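Local coordinates for carbonic anhydrase (Sordaria macrospora, PDB 4O1K), which catalyses, as a zinc-dependent carbonic anhydrase of the beta class, the reversible hydration of carbon dioxide to bicarbonate, at residues A[48-53]-A[103-108]; A[78-83]-A[131-136]; A[161-166]-A[193-198]. One frame throughout, in Å; residues are numbered along the deposited sequence.

Interaction 1 (A[48-53]-A[103-108]); sequences NPEYLW and KVKHIV
Y51 and H106 stack with their rings offset, centroids 4.7 Å apart and planes 21° from parallel. The overlap is partial: Y51 CD1 lies 3.5 Å from H106 CB, the imidazole runs on toward CZ, and V108 CG2 meets the phenol at its edge. Y51 CG sits anti to its own carbonyl carbon (chi1 -74°), which lays the ring across H106. An alanine at Y51 would probably leave that face of the imidazole without its stacking partner and open a gap beside V108 CG2. Further along this sheet face V108 CG1 stands over the six-membered ring of W53, 4.1 Å from its centroid, a CH-pi contact. Beneath the side chains lie two neighbouring parallel strands from the middle of the alpha/beta sheet, 51-56 and 106-112. L52 bridges them in both directions, with L52 N donating to H106 O at 2.9 Å and L52 O accepting from V108 N, also at 2.9 Å. Where the strands begin, E50 O takes two donors, H106 N at 3.0 Å and K105 N at 2.8 Å, the second from 35° above the carbonyl plane. On the other sheet face L52 and I107 lie side by side pointing the same way, V104 CG1 touches L52 CB, and helix 89-100 covers the group through I95, A98 and V99. H106 ND1 is hydrogen-bonded to H192 NE2, which holds the imidazole in place, and H18 of the second subunit meets its ring. V21 of that subunit packs on Y51, whose buried OH has no polar partner.

Interaction 2 (A[78-83]-A[131-136]); sequences RNIANL and NPWLRN
I80 and W133 face each other with CA atoms 8.2 Å apart, the first in a type II beta turn from N79 to N82 that follows strand 74-79, the second on helix 130-143. The turn presents I80 O to the helix, and the indole donates to it: W133 NE1 to I80 O is 2.9 Å with an N-H...O angle of 168°. The oxygen lies almost in the ring plane and offers a lone pair, a geometry that fixes the rotation of the indole. W133 CG is anti to the backbone N (chi1 -170°), which swings the ring out toward the turn. L83 covers one face of the indole, its CD1 3.7 Å from the centroid of the five-membered ring, and the same methyl meets N136 CB at 3.8 Å. I80 CB rests beside NE1, while I80 CG2 reaches L134 CD2.

N90 of the second subunit and T87 of the third also pack on W133, so that the helix-to-turn contact lies where subunits meet. N79 reaches across the turn to L83: its OD1 accepts from L83 N at 2.8 Å and its ND2 donates to L83 O at 2.9 Å, with H77 NE2 as a further partner of ND2. Held in this way, the amide stands nearly upright to the indole, planes 79° apart, with N79 CG 3.8 Å from W133 CZ2 at the ring edge.

Interaction 3 (A[161-166]-A[193-198]); sequences LVELNV and GWVFNF
V166 N donates to V162 O at 3.0 Å, a helical bond that sets the two valines one turn apart on the side facing the sheet. Helix 154-174 lies against strand 190-197 in the layered alpha/beta fold, the two short segments running at 148° to each other with axes 8.4 Å apart. The strand is the parallel neighbour of 106-112, and helix 154-174 belongs to the connection between them. Packing across the contact is apolar. V195 points its two methyls at the helix and shares them out: CG1 meets V162 CG1 at 4.0 Å, and CG2 meets V166 CG2 at 4.1 Å. E163 adds only the flank of its chain, CG lying near V195 CG2, while its carboxylate is engaged outside, OE1 in a salt bridge with R160 and OE2 in a hydrogen bond with Y113 OH.

W194 turns to the opposite sheet face, where its ring meets F22 of the second subunit edge-to-face; toward the helix it offers its carbonyl oxygen, 3.7 Å from V166 CG2. The closest fit is at G193. V166 CG1, anti to the backbone N (chi1 172°), presses down on the bare strand there. The position a beta carbon would take is 2.9 Å from that methyl, a clash, and G193 has none. V166 CG1 settles 3.4 Å from G193 CA, tighter than usual carbon contact.

Interactions 1 and 3 meet through W194, whose CE3 lies 3.6 Å from V108 CG1 and whose CZ3 lies 3.7 Å from W53 CZ3, on the sheet face that also carries V108 and W53. Interactions 2 and 3 meet at N165: its ND2 is 3.0 Å from A81 O, a probable but weak hydrogen bond, and its OD1 is 3.6 Å from L83 CD2. Interactions 1 and 2 stay about 5 Å apart at their nearest atoms, although strands 51-56 and 74-79 are neighbours. The zinc ion, bound by C56, D58, H112 and C115, is about 6 Å from the side chain of I80, 7 Å from that of V162 and 11 Å from that of W53.

Interaction 1 (A[48-53]-A[103-108])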
loop_
_atom_site.group_PDB
_atom_site.type_symbol
_atom_site.label_atom_id
_atom_site.label_comp_id
_atom_site.label_asym_id
_atom_site.label_seq_id
_atom_site.Cartn_x
_atom_site.Cartn_y
_atom_site.Cartn_z
ATOM N N ASN A 48 -2.599 -9.885 -27.259
ATOM C CA ASN A 48 -2.341 -9.005 -26.125
ATOM C C ASN A 48 -2.931 -7.629 -26.381
ATOM O O ASN A 48 -2.996 -7.188 -27.524
ATOM C CB ASN A 48 -0.835 -8.878 -25.867
ATOM C CG ASN A 48 -0.250 -10.099 -25.177
ATOM O OD1 ASN A 48 -0.978 -10.932 -24.627
ATOM N ND2 ASN A 48 1.076 -10.202 -25.187
ATOM N N PRO A 49 -3.370 -6.942 -25.317
ATOM C CA PRO A 49 -3.817 -5.557 -25.493
ATOM C C PRO A 49 -2.692 -4.676 -26.016
ATOM O O PRO A 49 -1.521 -4.891 -25.680
ATOM C CB PRO A 49 -4.175 -5.132 -24.063
ATOM C CG PRO A 49 -3.336 -6.015 -23.194
ATOM C CD PRO A 49 -3.380 -7.344 -23.900
ATOM N N GLU A 50 -3.052 -3.696 -26.836
ATOM C CA GLU A 50 -2.105 -2.701 -27.312
ATOM C C GLU A 50 -2.016 -1.539 -26.331
ATOM O O GLU A 50 -1.049 -0.771 -26.364
ATOM C CB GLU A 50 -2.560 -2.160 -28.667
ATOM C CG GLU A 50 -2.590 -3.193 -29.772
ATOM C CD GLU A 50 -1.352 -3.139 -30.644
ATOM O OE1 GLU A 50 -1.206 -2.161 -31.415
ATOM O OE2 GLU A 50 -0.523 -4.072 -30.554
ATOM N N TYR A 51 -3.027 -1.413 -25.470
ATOM C CA TYR A 51 -3.137 -0.283 -24.527
ATOM C C TYR A 51 -3.238 -0.736 -23.096
ATOM O O TYR A 51 -3.937 -1.716 -22.810
ATOM C CB TYR A 51 -4.443 0.482 -24.783
ATOM C CG TYR A 51 -4.467 1.338 -26.034
ATOM C CD1 TYR A 51 -4.235 2.706 -25.957
ATOM C CD2 TYR A 51 -4.759 0.788 -27.277
ATOM C CE1 TYR A 51 -4.262 3.493 -27.083
ATOM C CE2 TYR A 51 -4.798 1.572 -28.401
ATOM C CZ TYR A 51 -4.548 2.921 -28.294
ATOM O OH TYR A 51 -4.581 3.704 -29.419
ATOM N N LEU A 52 -2.580 0.015 -22.205
ATOM C CA LEU A 52 -2.921 0.075 -20.787
ATOM C C LEU A 52 -3.698 1.381 -20.565
ATOM O O LEU A 52 -3.231 2.455 -20.917
ATOM C CB LEU A 52 -1.658 0.094 -19.914
ATOM C CG LEU A 52 -1.882 0.445 -18.440
ATOM C CD1 LEU A 52 -2.833 -0.547 -17.751
ATOM C CD2 LEU A 52 -0.565 0.525 -17.666
ATOM N N TRP A 53 -4.900 1.279 -20.023
ATOM C CA TRP A 53 -5.752 2.443 -19.809
ATOM C C TRP A 53 -5.894 2.617 -18.317
ATOM O O TRP A 53 -6.363 1.707 -17.626
ATOM C CB TRP A 53 -7.128 2.161 -20.397
ATOM C CG TRP A 53 -8.089 3.292 -20.308
ATOM C CD1 TRP A 53 -8.867 3.653 -19.240
ATOM C CD2 TRP A 53 -8.409 4.195 -21.370
ATOM N NE1 TRP A 53 -9.645 4.763 -19.586
ATOM C CE2 TRP A 53 -9.366 5.109 -20.882
ATOM C CE3 TRP A 53 -7.964 4.323 -22.691
ATOM C CZ2 TRP A 53 -9.894 6.135 -21.683
ATOM C CZ3 TRP A 53 -8.480 5.342 -23.471
ATOM C CH2 TRP A 53 -9.435 6.225 -22.970
ATOM N N LYS A 103 3.555 -6.151 -23.102
ATOM C CA LYS A 103 4.213 -5.382 -24.169
ATOM C C LYS A 103 3.231 -4.427 -24.845
ATOM O O LYS A 103 3.159 -4.310 -26.072
ATOM C CB LYS A 103 4.856 -6.310 -25.200
ATOM C CG LYS A 103 5.748 -7.394 -24.600
ATOM C CD LYS A 103 7.117 -6.857 -24.256
ATOM C CE LYS A 103 8.086 -7.983 -23.880
ATOM N NZ LYS A 103 9.039 -7.551 -22.798
ATOM N N VAL A 104 2.473 -3.745 -23.997
ATOM C CA VAL A 104 1.553 -2.710 -24.378
ATOM C C VAL A 104 2.302 -1.622 -25.176
ATOM O O VAL A 104 3.457 -1.337 -24.878
ATOM C CB VAL A 104 0.886 -2.248 -23.047
ATOM C CG1 VAL A 104 1.059 -0.779 -22.759
ATOM C CG2 VAL A 104 -0.564 -2.748 -22.962
ATOM N N LYS A 105 1.684 -1.076 -26.229
ATOM C CA LYS A 105 2.335 -0.044 -27.034
ATOM C C LYS A 105 2.007 1.367 -26.558
ATOM O O LYS A 105 2.732 2.333 -26.877
ATOM C CB LYS A 105 1.917 -0.174 -28.504
ATOM C CG LYS A 105 2.854 -1.014 -29.363
ATOM C CD LYS A 105 2.711 -2.487 -29.141
ATOM C CE LYS A 105 3.131 -3.227 -30.416
ATOM N NZ LYS A 105 4.502 -2.807 -30.836
ATOM N N HIS A 106 0.916 1.485 -25.798
ATOM C CA HIS A 106 0.429 2.772 -25.337
ATOM C C HIS A 106 0.011 2.684 -23.872
ATOM O O HIS A 106 -0.552 1.681 -23.435
ATOM C CB HIS A 106 -0.801 3.187 -26.156
ATOM C CG HIS A 106 -0.551 3.271 -27.627
ATOM N ND1 HIS A 106 0.002 4.386 -28.222
ATOM C CD2 HIS A 106 -0.791 2.385 -28.626
ATOM C CE1 HIS A 106 0.096 4.179 -29.529
ATOM N NE2 HIS A 106 -0.374 2.972 -29.800
ATOM N N ILE A 107 0.273 3.742 -23.110
ATOM C CA ILE A 107 -0.325 3.850 -21.777
ATOM C C ILE A 107 -1.069 5.180 -21.775
ATOM O O ILE A 107 -0.497 6.192 -22.115
ATOM C CB ILE A 107 0.727 3.863 -20.676
ATOM C CG1 ILE A 107 1.533 2.560 -20.678
ATOM C CG2 ILE A 107 0.038 3.983 -19.285
ATOM C CD1 ILE A 107 2.628 2.490 -19.581
ATOM N N VAL A 108 -2.357 5.169 -21.446
ATOM C CA VAL A 108 -3.158 6.396 -21.457
ATOM C C VAL A 108 -3.592 6.614 -20.020
ATOM O O VAL A 108 -4.065 5.670 -19.399
ATOM C CB VAL A 108 -4.455 6.150 -22.237
ATOM C CG1 VAL A 108 -5.423 7.326 -22.042
ATOM C CG2 VAL A 108 -4.147 5.889 -23.740
#

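Interaction 2 (A[78-83]-A[131-136])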
loop_
_atom_site.group_PDB
_atom_site.type_symbol
_atom_site.label_atom_id
_atom_site.label_comp_id
_atom_site.label_asym_id
_atom_site.label_seq_id
_atom_site.Cartn_x
_atom_site.Cartn_y
_atom_site.Cartn_z
ATOM N N ARG A 78 -8.978 1.069 -13.150
ATOM C CA ARG A 78 -9.767 2.255 -12.821
ATOM C C ARG A 78 -9.743 2.448 -11.328
ATOM O O ARG A 78 -9.986 1.477 -10.570
ATOM C CB ARG A 78 -11.225 2.090 -13.294
ATOM C CG ARG A 78 -11.410 2.488 -14.749
ATOM C CD ARG A 78 -12.781 2.081 -15.321
ATOM N NE ARG A 78 -13.847 2.982 -14.895
ATOM C CZ ARG A 78 -15.120 2.852 -15.286
ATOM N NH1 ARG A 78 -15.454 1.867 -16.112
ATOM N NH2 ARG A 78 -16.057 3.701 -14.868
ATOM N N ASN A 79 -9.445 3.679 -10.904
ATOM C CA ASN A 79 -9.408 3.970 -9.456
ATOM C C ASN A 79 -9.944 5.365 -9.223
ATOM O O ASN A 79 -10.245 6.047 -10.180
ATOM C CB ASN A 79 -7.996 3.804 -8.870
ATOM C CG ASN A 79 -6.996 4.785 -9.423
ATOM O OD1 ASN A 79 -7.255 5.978 -9.541
ATOM N ND2 ASN A 79 -5.789 4.285 -9.714
ATOM N N ILE A 80 -10.100 5.790 -7.975
ATOM C CA ILE A 80 -10.683 7.117 -7.745
ATOM C C ILE A 80 -9.700 8.201 -8.205
ATOM O O ILE A 80 -8.586 8.333 -7.675
ATOM C CB ILE A 80 -11.067 7.322 -6.270
ATOM C CG1 ILE A 80 -12.281 6.461 -5.908
ATOM C CG2 ILE A 80 -11.409 8.792 -6.018
ATOM C CD1 ILE A 80 -12.444 6.277 -4.379
ATOM N N ALA A 81 -10.130 8.964 -9.215
ATOM C CA ALA A 81 -9.382 10.069 -9.813
ATOM C C ALA A 81 -8.155 9.663 -10.608
ATOM O O ALA A 81 -7.259 10.467 -10.830
ATOM C CB ALA A 81 -9.075 11.194 -8.774
ATOM N N ASN A 82 -8.145 8.417 -11.084
ATOM C CA ASN A 82 -7.136 7.966 -12.039
ATOM C C ASN A 82 -5.712 8.279 -11.592
ATOM O O ASN A 82 -4.922 8.858 -12.362
ATOM C CB ASN A 82 -7.423 8.475 -13.481
ATOM C CG ASN A 82 -7.738 9.980 -13.561
ATOM O OD1 ASN A 82 -8.905 10.392 -13.504
ATOM N ND2 ASN A 82 -6.697 10.803 -13.712
ATOM N N LEU A 83 -5.411 7.920 -10.339
ATOM C CA LEU A 83 -4.105 8.190 -9.743
ATOM C C LEU A 83 -3.057 7.110 -10.004
ATOM O O LEU A 83 -3.361 5.904 -10.045
ATOM C CB LEU A 83 -4.242 8.359 -8.220
ATOM C CG LEU A 83 -5.151 9.472 -7.747
ATOM C CD1 LEU A 83 -5.213 9.518 -6.205
ATOM C CD2 LEU A 83 -4.624 10.795 -8.246
ATOM N N ASN A 131 -9.047 9.835 3.040
ATOM C CA ASN A 131 -8.198 11.008 3.208
ATOM C C ASN A 131 -6.813 10.827 2.578
ATOM O O ASN A 131 -6.398 11.664 1.799
ATOM C CB ASN A 131 -8.069 11.445 4.683
ATOM C CG ASN A 131 -9.402 11.855 5.314
ATOM O OD1 ASN A 131 -10.306 12.359 4.648
ATOM N ND2 ASN A 131 -9.508 11.666 6.626
ATOM N N PRO A 132 -6.093 9.743 2.913
ATOM C CA PRO A 132 -4.756 9.715 2.313
ATOM C C PRO A 132 -4.819 9.477 0.795
ATOM O O PRO A 132 -3.892 9.877 0.075
ATOM C CB PRO A 132 -4.094 8.510 2.982
ATOM C CG PRO A 132 -5.030 8.039 4.043
ATOM C CD PRO A 132 -6.374 8.516 3.670
ATOM N N TRP A 133 -5.893 8.860 0.299
ATOM C CA TRP A 133 -6.003 8.725 -1.159
ATOM C C TRP A 133 -6.185 10.078 -1.840
ATOM O O TRP A 133 -5.436 10.431 -2.766
ATOM C CB TRP A 133 -7.127 7.738 -1.525
ATOM C CG TRP A 133 -7.116 7.395 -2.971
ATOM C CD1 TRP A 133 -7.903 7.923 -3.945
ATOM C CD2 TRP A 133 -6.276 6.424 -3.609
ATOM N NE1 TRP A 133 -7.596 7.356 -5.163
ATOM C CE2 TRP A 133 -6.597 6.420 -4.975
ATOM C CE3 TRP A 133 -5.276 5.558 -3.148
ATOM C CZ2 TRP A 133 -5.965 5.581 -5.888
ATOM C CZ3 TRP A 133 -4.633 4.724 -4.062
ATOM C CH2 TRP A 133 -4.972 4.758 -5.420
ATOM N N LEU A 134 -7.171 10.854 -1.394
ATOM C CA LEU A 134 -7.420 12.171 -1.967
ATOM C C LEU A 134 -6.301 13.161 -1.710
ATOM O O LEU A 134 -6.161 14.159 -2.432
ATOM C CB LEU A 134 -8.711 12.729 -1.415
ATOM C CG LEU A 134 -9.889 11.839 -1.736
ATOM C CD1 LEU A 134 -11.134 12.345 -1.042
ATOM C CD2 LEU A 134 -10.087 11.776 -3.231
ATOM N N ARG A 135 -5.486 12.884 -0.693
ATOM C CA ARG A 135 -4.348 13.755 -0.425
ATOM C C ARG A 135 -3.485 13.901 -1.665
ATOM O O ARG A 135 -2.931 14.977 -1.923
ATOM C CB ARG A 135 -3.528 13.198 0.758
ATOM C CG ARG A 135 -2.357 14.099 1.251
ATOM C CD ARG A 135 -1.845 13.517 2.562
ATOM N NE ARG A 135 -2.975 13.389 3.504
ATOM C CZ ARG A 135 -3.191 12.379 4.342
ATOM N NH1 ARG A 135 -2.343 11.364 4.443
ATOM N NH2 ARG A 135 -4.273 12.381 5.114
ATOM N N ASN A 136 -3.387 12.844 -2.468
ATOM C CA ASN A 136 -2.544 12.922 -3.676
ATOM C C ASN A 136 -2.979 14.011 -4.615
ATOM O O ASN A 136 -2.166 14.618 -5.331
ATOM C CB ASN A 136 -2.612 11.594 -4.412
ATOM C CG ASN A 136 -1.943 10.500 -3.640
ATOM O OD1 ASN A 136 -2.597 9.610 -3.086
ATOM N ND2 ASN A 136 -0.633 10.546 -3.605
#

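Interaction 3 (A[161-166]-A[193-198])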
loop_
_atom_site.group_PDB
_atom_site.type_symbol
_atom_site.label_atom_id
_atom_site.label_comp_id
_atom_site.label_asym_id
_atom_site.label_seq_id
_atom_site.Cartn_x
_atom_site.Cartn_y
_atom_site.Cartn_z
ATOM N N LEU A 161 -7.546 21.715 -12.651
ATOM C CA LEU A 161 -7.009 20.702 -11.730
ATOM C C LEU A 161 -7.145 19.289 -12.280
ATOM O O LEU A 161 -6.249 18.451 -12.112
ATOM C CB LEU A 161 -7.720 20.778 -10.377
ATOM C CG LEU A 161 -7.277 19.750 -9.333
ATOM C CD1 LEU A 161 -5.779 19.826 -9.084
ATOM C CD2 LEU A 161 -8.048 19.938 -8.034
ATOM N N VAL A 162 -8.266 19.012 -12.930
ATOM C CA VAL A 162 -8.480 17.695 -13.531
ATOM C C VAL A 162 -7.369 17.461 -14.551
ATOM O O VAL A 162 -6.731 16.357 -14.590
ATOM C CB VAL A 162 -9.858 17.638 -14.225
ATOM C CG1 VAL A 162 -9.916 16.522 -15.249
ATOM C CG2 VAL A 162 -10.972 17.455 -13.181
ATOM N N GLU A 163 -7.110 18.510 -15.342
ATOM C CA GLU A 163 -6.096 18.431 -16.412
ATOM C C GLU A 163 -4.675 18.239 -15.843
ATOM O O GLU A 163 -3.897 17.371 -16.286
ATOM C CB GLU A 163 -6.155 19.700 -17.286
ATOM C CG GLU A 163 -7.484 19.826 -18.044
ATOM C CD GLU A 163 -7.669 21.174 -18.737
ATOM O OE1 GLU A 163 -6.810 22.066 -18.583
ATOM O OE2 GLU A 163 -8.692 21.325 -19.437
ATOM N N LEU A 164 -4.306 19.096 -14.906
ATOM C CA LEU A 164 -3.001 18.971 -14.257
ATOM C C LEU A 164 -2.814 17.640 -13.555
ATOM O O LEU A 164 -1.695 17.134 -13.462
ATOM C CB LEU A 164 -2.793 20.113 -13.272
ATOM C CG LEU A 164 -2.628 21.437 -14.044
ATOM C CD1 LEU A 164 -2.751 22.597 -13.093
ATOM C CD2 LEU A 164 -1.275 21.452 -14.706
ATOM N N ASN A 165 -3.887 17.094 -12.993
ATOM C CA ASN A 165 -3.808 15.777 -12.369
ATOM C C ASN A 165 -3.467 14.762 -13.433
ATOM O O ASN A 165 -2.591 13.943 -13.238
ATOM C CB ASN A 165 -5.134 15.375 -11.721
ATOM C CG ASN A 165 -5.032 14.071 -10.931
ATOM O OD1 ASN A 165 -4.079 13.858 -10.148
ATOM N ND2 ASN A 165 -6.011 13.186 -11.133
ATOM N N VAL A 166 -4.171 14.792 -14.561
ATOM C CA VAL A 166 -3.775 13.868 -15.638
ATOM C C VAL A 166 -2.276 14.012 -15.973
ATOM O O VAL A 166 -1.551 13.011 -16.031
ATOM C CB VAL A 166 -4.581 14.087 -16.892
ATOM C CG1 VAL A 166 -3.982 13.233 -18.054
ATOM C CG2 VAL A 166 -6.016 13.627 -16.640
ATOM N N GLY A 193 -1.980 11.629 -22.176
ATOM C CA GLY A 193 -2.825 12.180 -21.126
ATOM C C GLY A 193 -4.050 12.745 -21.816
ATOM O O GLY A 193 -3.941 13.682 -22.575
ATOM N N TRP A 194 -5.210 12.175 -21.543
ATOM C CA TRP A 194 -6.440 12.597 -22.212
ATOM C C TRP A 194 -7.476 12.944 -21.167
ATOM O O TRP A 194 -7.321 12.593 -19.980
ATOM C CB TRP A 194 -6.962 11.467 -23.096
ATOM C CG TRP A 194 -6.060 11.047 -24.254
ATOM C CD1 TRP A 194 -5.000 11.742 -24.789
ATOM C CD2 TRP A 194 -6.157 9.823 -25.008
ATOM N NE1 TRP A 194 -4.448 11.019 -25.846
ATOM C CE2 TRP A 194 -5.134 9.838 -25.985
ATOM C CE3 TRP A 194 -7.012 8.711 -24.949
ATOM C CZ2 TRP A 194 -4.954 8.786 -26.907
ATOM C CZ3 TRP A 194 -6.826 7.665 -25.864
ATOM C CH2 TRP A 194 -5.801 7.709 -26.817
ATOM N N VAL A 195 -8.519 13.665 -21.573
ATOM C CA VAL A 195 -9.577 14.007 -20.639
ATOM C C VAL A 195 -10.890 13.860 -21.379
ATOM O O VAL A 195 -11.021 14.380 -22.490
ATOM C CB VAL A 195 -9.461 15.449 -20.113
ATOM C CG1 VAL A 195 -10.585 15.722 -19.112
ATOM C CG2 VAL A 195 -8.142 15.667 -19.428
ATOM N N PHE A 196 -11.833 13.125 -20.785
ATOM C CA PHE A 196 -13.157 12.913 -21.359
ATOM C C PHE A 196 -14.119 13.950 -20.821
ATOM O O PHE A 196 -14.008 14.373 -19.652
ATOM C CB PHE A 196 -13.657 11.494 -21.036
ATOM C CG PHE A 196 -15.033 11.210 -21.531
ATOM C CD1 PHE A 196 -15.278 11.037 -22.890
ATOM C CD2 PHE A 196 -16.091 11.092 -20.638
ATOM C CE1 PHE A 196 -16.566 10.765 -23.351
ATOM C CE2 PHE A 196 -17.384 10.828 -21.094
ATOM C CZ PHE A 196 -17.618 10.670 -22.451
ATOM N N ASN A 197 -15.069 14.354 -21.668
ATOM C CA ASN A 197 -15.989 15.424 -21.340
ATOM C C ASN A 197 -17.393 14.849 -21.509
ATOM O O ASN A 197 -17.848 14.609 -22.653
ATOM C CB ASN A 197 -15.793 16.602 -22.319
ATOM C CG ASN A 197 -16.539 17.860 -21.892
ATOM O OD1 ASN A 197 -17.375 17.838 -20.986
ATOM N ND2 ASN A 197 -16.241 18.966 -22.553
ATOM N N PHE A 198 -18.077 14.623 -20.390
ATOM C CA PHE A 198 -19.391 13.990 -20.378
ATOM C C PHE A 198 -20.454 14.867 -21.044
ATOM O O PHE A 198 -21.554 14.391 -21.340
ATOM C CB PHE A 198 -19.807 13.719 -18.930
ATOM C CG PHE A 198 -20.019 14.977 -18.130
ATOM C CD1 PHE A 198 -18.976 15.550 -17.422
ATOM C CD2 PHE A 198 -21.261 15.599 -18.105
ATOM C CE1 PHE A 198 -19.166 16.715 -16.692
ATOM C CE2 PHE A 198 -21.464 16.768 -17.379
ATOM C CZ PHE A 198 -20.413 17.325 -16.671
#